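Local structure of spore coat polysaccharide biosynthesis protein SpsE (Bacillus subtilis, 1VLI) at residues 166-170 / 171-175; 249-252 / 253-257. The protein takes part in spore coat polysaccharide biosynthesis and probably acts as an N-acylneuraminate-9-phosphate synthase or a related sugar-acid synthase. All blocks are in the same frame, centred on the assembly; numbering follows the deposited sequence.

Interaction 1. Residues 166-170 / 171-175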
ATOM      1  N   ALA A 166       3.468  -1.495   7.277  1.00 56.29           N
ATOM      2  CA  ALA A 166       4.561  -2.400   7.650  1.00 57.37           C
ATOM      3  C   ALA A 166       5.718  -1.607   8.213  1.00 60.51           C
ATOM      4  O   ALA A 166       6.154  -0.608   7.612  1.00 61.35           O
ATOM      5  CB  ALA A 166       5.034  -3.227   6.486  1.00 55.29           C
ATOM      6  N   GLY A 167       6.207  -2.040   9.372  1.00 60.93           N
ATOM      7  CA  GLY A 167       7.382  -1.411   9.999  1.00 62.88           C
ATOM      8  C   GLY A 167       7.196  -0.013  10.582  1.00 63.27           C
ATOM      9  O   GLY A 167       8.181   0.637  10.943  1.00 66.31           O
ATOM     10  N   ALA A 168       5.939   0.435  10.693  1.00 61.87           N
ATOM     11  CA  ALA A 168       5.611   1.797  11.099  1.00 60.75           C
ATOM     12  C   ALA A 168       5.441   1.819  12.597  1.00 61.79           C
ATOM     13  O   ALA A 168       5.143   0.797  13.202  1.00 63.29           O
ATOM     14  CB  ALA A 168       4.330   2.271  10.427  1.00 58.17           C
ATOM     15  N   GLU A 169       5.640   2.984  13.192  1.00 59.76           N
ATOM     16  CA  GLU A 169       5.231   3.189  14.558  1.00 59.07           C
ATOM     17  C   GLU A 169       3.994   4.064  14.546  1.00 59.07           C
ATOM     18  O   GLU A 169       3.547   4.513  13.476  1.00 59.80           O
ATOM     19  CB  GLU A 169       6.371   3.792  15.341  1.00 59.80           C
ATOM     20  CG  GLU A 169       7.545   2.845  15.321  1.00 66.78           C
ATOM     21  CD  GLU A 169       8.434   3.026  16.512  1.00 81.26           C
ATOM     22  OE1 GLU A 169       8.916   4.154  16.735  1.00 88.84           O
ATOM     23  OE2 GLU A 169       8.643   2.032  17.221  1.00 85.49           O
ATOM     24  N   ILE A 170       3.421   4.283  15.721  1.00 58.16           N
ATOM     25  CA  ILE A 170       2.124   4.948  15.830  1.00 60.17           C
ATOM     26  C   ILE A 170       2.136   6.399  15.285  1.00 61.02           C
ATOM     27  O   ILE A 170       1.167   6.869  14.661  1.00 61.54           O
ATOM     28  CB  ILE A 170       1.542   4.771  17.275  1.00 62.15           C
ATOM     29  CG1 ILE A 170       0.075   5.192  17.368  1.00 65.62           C
ATOM     30  CG2 ILE A 170       2.397   5.462  18.346  1.00 63.38           C
ATOM     31  CD1 ILE A 170      -0.876   4.241  16.739  1.00 50.89           C
ATOM     32  N   SER A 171       3.268   7.070  15.448  1.00 59.27           N
ATOM     33  CA  SER A 171       3.400   8.430  14.997  1.00 59.37           C
ATOM     34  C   SER A 171       3.405   8.539  13.473  1.00 57.11           C
ATOM     35  O   SER A 171       2.884   9.509  12.935  1.00 54.81           O
ATOM     36  CB  SER A 171       4.654   9.047  15.595  1.00 58.14           C
ATOM     37  OG  SER A 171       5.719   8.136  15.455  1.00 65.99           O
ATOM     38  N   ASP A 172       3.965   7.551  12.777  1.00 56.73           N
ATOM     39  CA  ASP A 172       3.899   7.530  11.289  1.00 56.94           C
ATOM     40  C   ASP A 172       2.464   7.333  10.811  1.00 57.87           C
ATOM     41  O   ASP A 172       2.015   7.941   9.801  1.00 57.81           O
ATOM     42  CB  ASP A 172       4.759   6.395  10.711  1.00 57.36           C
ATOM     43  CG  ASP A 172       6.146   6.307  11.356  1.00 57.88           C
ATOM     44  OD1 ASP A 172       6.840   7.333  11.396  1.00 55.71           O
ATOM     45  OD2 ASP A 172       6.618   5.254  11.840  1.00 63.12           O
ATOM     46  N   VAL A 173       1.743   6.478  11.537  1.00 53.99           N
ATOM     47  CA  VAL A 173       0.374   6.161  11.174  1.00 53.33           C
ATOM     48  C   VAL A 173      -0.452   7.441  11.364  1.00 57.39           C
ATOM     49  O   VAL A 173      -1.220   7.870  10.470  1.00 57.26           O
ATOM     50  CB  VAL A 173      -0.128   4.982  11.978  1.00 51.00           C
ATOM     51  CG1 VAL A 173      -1.553   4.717  11.725  1.00 41.75           C
ATOM     52  CG2 VAL A 173       0.635   3.750  11.607  1.00 48.72           C
ATOM     53  N   HIS A 174      -0.193   8.110  12.481  1.00 56.80           N
ATOM     54  CA  HIS A 174      -0.878   9.345  12.808  1.00 58.01           C
ATOM     55  C   HIS A 174      -0.632  10.476  11.824  1.00 59.29           C
ATOM     56  O   HIS A 174      -1.570  11.190  11.461  1.00 61.57           O
ATOM     57  CB  HIS A 174      -0.484   9.786  14.201  1.00 57.52           C
ATOM     58  CG  HIS A 174      -1.157  11.040  14.644  1.00 57.43           C
ATOM     59  ND1 HIS A 174      -2.487  11.082  14.997  1.00 61.88           N
ATOM     60  CD2 HIS A 174      -0.677  12.289  14.831  1.00 62.23           C
ATOM     61  CE1 HIS A 174      -2.804  12.310  15.363  1.00 65.15           C
ATOM     62  NE2 HIS A 174      -1.722  13.059  15.281  1.00 66.11           N
ATOM     63  N   GLU A 175       0.620  10.623  11.389  1.00 58.36           N
ATOM     64  CA  GLU A 175       1.031  11.712  10.534  1.00 57.31           C
ATOM     65  C   GLU A 175       0.455  11.521   9.140  1.00 57.73           C
ATOM     66  O   GLU A 175       0.064  12.486   8.481  1.00 59.86           O
ATOM     67  CB  GLU A 175       2.559  11.824  10.477  1.00 54.13           C
ATOM     68  CG  GLU A 175       3.061  13.064   9.757  1.00 51.87           C
ATOM     69  CD  GLU A 175       4.545  13.328   9.964  1.00 59.39           C
ATOM     70  OE1 GLU A 175       5.245  12.392  10.386  1.00 62.85           O
ATOM     71  OE2 GLU A 175       5.014  14.469   9.711  1.00 53.32           O
TER
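Glu169 takes the N-cap position of helix 170-181, and its carbonyl turns into the first helical turn, where Glu169 O accepts Val173 N at 3.3 Å; the next helical bond runs from His174 N to Ile170 O over 2.9 Å. This is the strand-to-helix loop after the fifth strand of a TIM barrel. Asp172, third residue of the helix, reaches back over the helix start: Asp172 OD2 accepts Glu169 N at 2.8 Å and an almost straight 170°. The donor arrives on the anti side of the carboxylate, 22° out of its plane. That is one half of a capping box; the Glu169 side chain does not return the bond but leads off toward Thr302, to which it is hydrogen-bonded. With CG set beside its own backbone N (chi1 -46°), the Asp172 carboxylate folds back to the N-cap instead of following the helix. Its other oxygen, OD1, forms a salt bridge with Arg311, so the two oxygens are gripped from different parts of the chain, and the positive field of the helix start probably stabilises the negative charge further. With an alanine in place of Asp172, Glu169 N and the Arg311 side chain would probably both lose this carboxylate as partner, and the N-terminal turn would be held less firmly. The Glu169 and Asp172 carboxylates stay apart, Glu169 OE1 lying 5.5 Å from Asp172 OD2. Val173 is buried and packs on Ile190 and Phe216; Val173 CG2 reaches back to 3.5 Å from Glu169 O and 4.2 Å from Ala168 CB.

Interaction 2. Residues 249-252 / 253-257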
ATOM      1  N   PHE A 249      -2.997 -14.108  -4.276  1.00 54.21           N
ATOM      2  CA  PHE A 249      -3.419 -15.339  -4.902  1.00 55.91           C
ATOM      3  C   PHE A 249      -2.773 -15.512  -6.273  1.00 58.09           C
ATOM      4  O   PHE A 249      -2.303 -14.554  -6.884  1.00 56.18           O
ATOM      5  CB  PHE A 249      -4.944 -15.416  -5.002  1.00 56.42           C
ATOM      6  CG  PHE A 249      -5.531 -14.671  -6.172  1.00 53.14           C
ATOM      7  CD1 PHE A 249      -5.564 -13.284  -6.179  1.00 53.00           C
ATOM      8  CD2 PHE A 249      -6.085 -15.366  -7.248  1.00 56.25           C
ATOM      9  CE1 PHE A 249      -6.117 -12.587  -7.230  1.00 53.66           C
ATOM     10  CE2 PHE A 249      -6.657 -14.686  -8.329  1.00 56.97           C
ATOM     11  CZ  PHE A 249      -6.671 -13.295  -8.331  1.00 58.64           C
ATOM     12  N   THR A 250      -2.732 -16.752  -6.729  1.00 60.46           N
ATOM     13  CA  THR A 250      -2.188 -17.072  -8.032  1.00 63.21           C
ATOM     14  C   THR A 250      -3.134 -18.058  -8.679  1.00 62.62           C
ATOM     15  O   THR A 250      -4.116 -18.456  -8.068  1.00 62.85           O
ATOM     16  CB  THR A 250      -0.766 -17.653  -7.914  1.00 64.40           C
ATOM     17  OG1 THR A 250      -0.307 -18.047  -9.214  1.00 66.73           O
ATOM     18  CG2 THR A 250      -0.776 -18.975  -7.108  1.00 63.76           C
ATOM     19  N   ILE A 251      -2.836 -18.442  -9.911  1.00 63.48           N
ATOM     20  CA  ILE A 251      -3.663 -19.380 -10.651  1.00 64.27           C
ATOM     21  C   ILE A 251      -3.118 -20.791 -10.453  1.00 66.11           C
ATOM     22  O   ILE A 251      -3.842 -21.782 -10.616  1.00 68.06           O
ATOM     23  CB  ILE A 251      -3.759 -18.934 -12.170  1.00 65.16           C
ATOM     24  CG1 ILE A 251      -5.125 -19.268 -12.756  1.00 72.32           C
ATOM     25  CG2 ILE A 251      -2.594 -19.440 -13.060  1.00 61.22           C
ATOM     26  CD1 ILE A 251      -6.210 -18.318 -12.315  1.00 80.02           C
ATOM     27  N   ASP A 252      -1.841 -20.863 -10.065  1.00 67.98           N
ATOM     28  CA  ASP A 252      -1.109 -22.126  -9.895  1.00 70.57           C
ATOM     29  C   ASP A 252       0.173 -21.889  -9.088  1.00 70.61           C
ATOM     30  O   ASP A 252       1.084 -21.204  -9.554  1.00 70.58           O
ATOM     31  CB  ASP A 252      -0.781 -22.730 -11.275  1.00 71.29           C
ATOM     32  CG  ASP A 252       0.178 -23.905 -11.207  1.00 74.40           C
ATOM     33  OD1 ASP A 252       0.373 -24.494 -10.122  1.00 81.28           O
ATOM     34  OD2 ASP A 252       0.780 -24.324 -12.214  1.00 81.78           O
ATOM     35  N   LYS A 253       0.244 -22.480  -7.896  1.00 71.98           N
ATOM     36  CA  LYS A 253       1.334 -22.223  -6.930  1.00 72.87           C
ATOM     37  C   LYS A 253       2.717 -22.702  -7.391  1.00 73.74           C
ATOM     38  O   LYS A 253       3.746 -22.276  -6.855  1.00 73.21           O
ATOM     39  CB  LYS A 253       1.004 -22.850  -5.569  1.00 72.98           C
ATOM     40  CG  LYS A 253      -0.150 -22.184  -4.823  1.00 74.42           C
ATOM     41  CD  LYS A 253      -0.710 -23.060  -3.698  1.00 72.05           C
ATOM     42  CE  LYS A 253       0.195 -23.106  -2.472  1.00 70.52           C
ATOM     43  NZ  LYS A 253       0.332 -21.781  -1.814  1.00 73.08           N
ATOM     44  N   ASN A 254       2.735 -23.593  -8.378  1.00 74.75           N
ATOM     45  CA  ASN A 254       3.984 -24.193  -8.833  1.00 75.40           C
ATOM     46  C   ASN A 254       4.636 -23.450 -10.000  1.00 76.22           C
ATOM     47  O   ASN A 254       5.754 -23.792 -10.392  1.00 77.05           O
ATOM     48  CB  ASN A 254       3.806 -25.691  -9.141  1.00 74.57           C
ATOM     49  CG  ASN A 254       3.464 -26.508  -7.897  1.00 73.79           C
ATOM     50  OD1 ASN A 254       2.516 -27.294  -7.906  1.00 68.97           O
ATOM     51  ND2 ASN A 254       4.225 -26.311  -6.814  1.00 67.59           N
ATOM     52  N   LEU A 255       3.948 -22.436 -10.536  1.00 75.66           N
ATOM     53  CA  LEU A 255       4.510 -21.568 -11.584  1.00 74.47           C
ATOM     54  C   LEU A 255       5.828 -20.950 -11.100  1.00 75.90           C
ATOM     55  O   LEU A 255       5.950 -20.646  -9.909  1.00 75.78           O
ATOM     56  CB  LEU A 255       3.494 -20.500 -12.022  1.00 72.69           C
ATOM     57  CG  LEU A 255       2.323 -21.002 -12.892  1.00 68.38           C
ATOM     58  CD1 LEU A 255       1.175 -20.009 -12.938  1.00 61.46           C
ATOM     59  CD2 LEU A 255       2.770 -21.367 -14.306  1.00 57.23           C
ATOM     60  N   PRO A 256       6.822 -20.824 -11.988  1.00 77.66           N
ATOM     61  CA  PRO A 256       8.160 -20.333 -11.596  1.00 79.89           C
ATOM     62  C   PRO A 256       8.067 -18.956 -10.941  1.00 82.21           C
ATOM     63  O   PRO A 256       7.870 -17.949 -11.612  1.00 81.09           O
ATOM     64  CB  PRO A 256       8.939 -20.295 -12.912  1.00 79.99           C
ATOM     65  CG  PRO A 256       7.892 -20.424 -14.004  1.00 81.96           C
ATOM     66  CD  PRO A 256       6.743 -21.168 -13.419  1.00 77.93           C
ATOM     67  N   GLY A 257       8.226 -18.947  -9.621  1.00 85.80           N
ATOM     68  CA  GLY A 257       7.610 -17.949  -8.746  1.00 88.52           C
ATOM     69  C   GLY A 257       7.885 -16.476  -8.946  1.00 90.13           C
ATOM     70  O   GLY A 257       8.904 -15.977  -8.473  1.00 92.22           O
TER
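Asp252 and Leu255 face each other across a tight turn, their side chains crossing at about a right angle. Leu255 points back at the turn's start: its CD1 lies 3.7 Å from Asp252 CB, while its CG sits 3.7 Å from Asp252 OD2, so the leucine branch crosses the aspartate in van der Waals contact with its CB and one carboxylate oxygen. Ile251 and Leu255 instead run next to each other in the same direction, with Ile251 CG2 3.8 Å from Leu255 CD1. The carboxylate is turned to the backbone of the turn. With CG trans to the backbone N (chi1 170°), Asp252 swings OD1 over the peptide that follows, and OD1 accepts Asn254 N at 3.1 Å. The bond is fairly straight at the hydrogen, 166°, yet the donor stands 62° out of the carboxylate plane. Leu255 N closes the turn on Asp252 O at 3.3 Å. Thr250 lies against the start of the turn: its methyl CG2 is 4.0 Å from Lys253 CG, and its OG1 takes a weak bond from Asp252 N as well as a hydrogen bond with His260. The Lys253 chain bends twice near its end, at chi3 and chi4, bringing NZ to a hydrogen bond with Ala263 O and a long, weak ion pair to Glu268. The whole is an Asx turn laid over a type I beta turn, Asp252 to Leu255, at the surface of the loop that leaves the eighth strand of the TIM barrel, 244-248.

Interaction 1 and interaction 2 occupy loops that follow different strands of the same parallel barrel, 161-164 and 244-248, and both strands lead into their loops from the C-terminal end. They lie on opposite sides of the centre of the chain, their own centres 33 Å apart and their nearest atoms about 17 Å apart, so neither touches the other. The zinc ion, bound by His226 and His248, is linked to interaction 2 along the chain: His248 ends the strand from which 249-252 departs, and the Thr250 side chain is about 13 Å from the metal. Interaction 1 instead meets Arg311, in a part of the chain beyond the last barrel helix, 266-285.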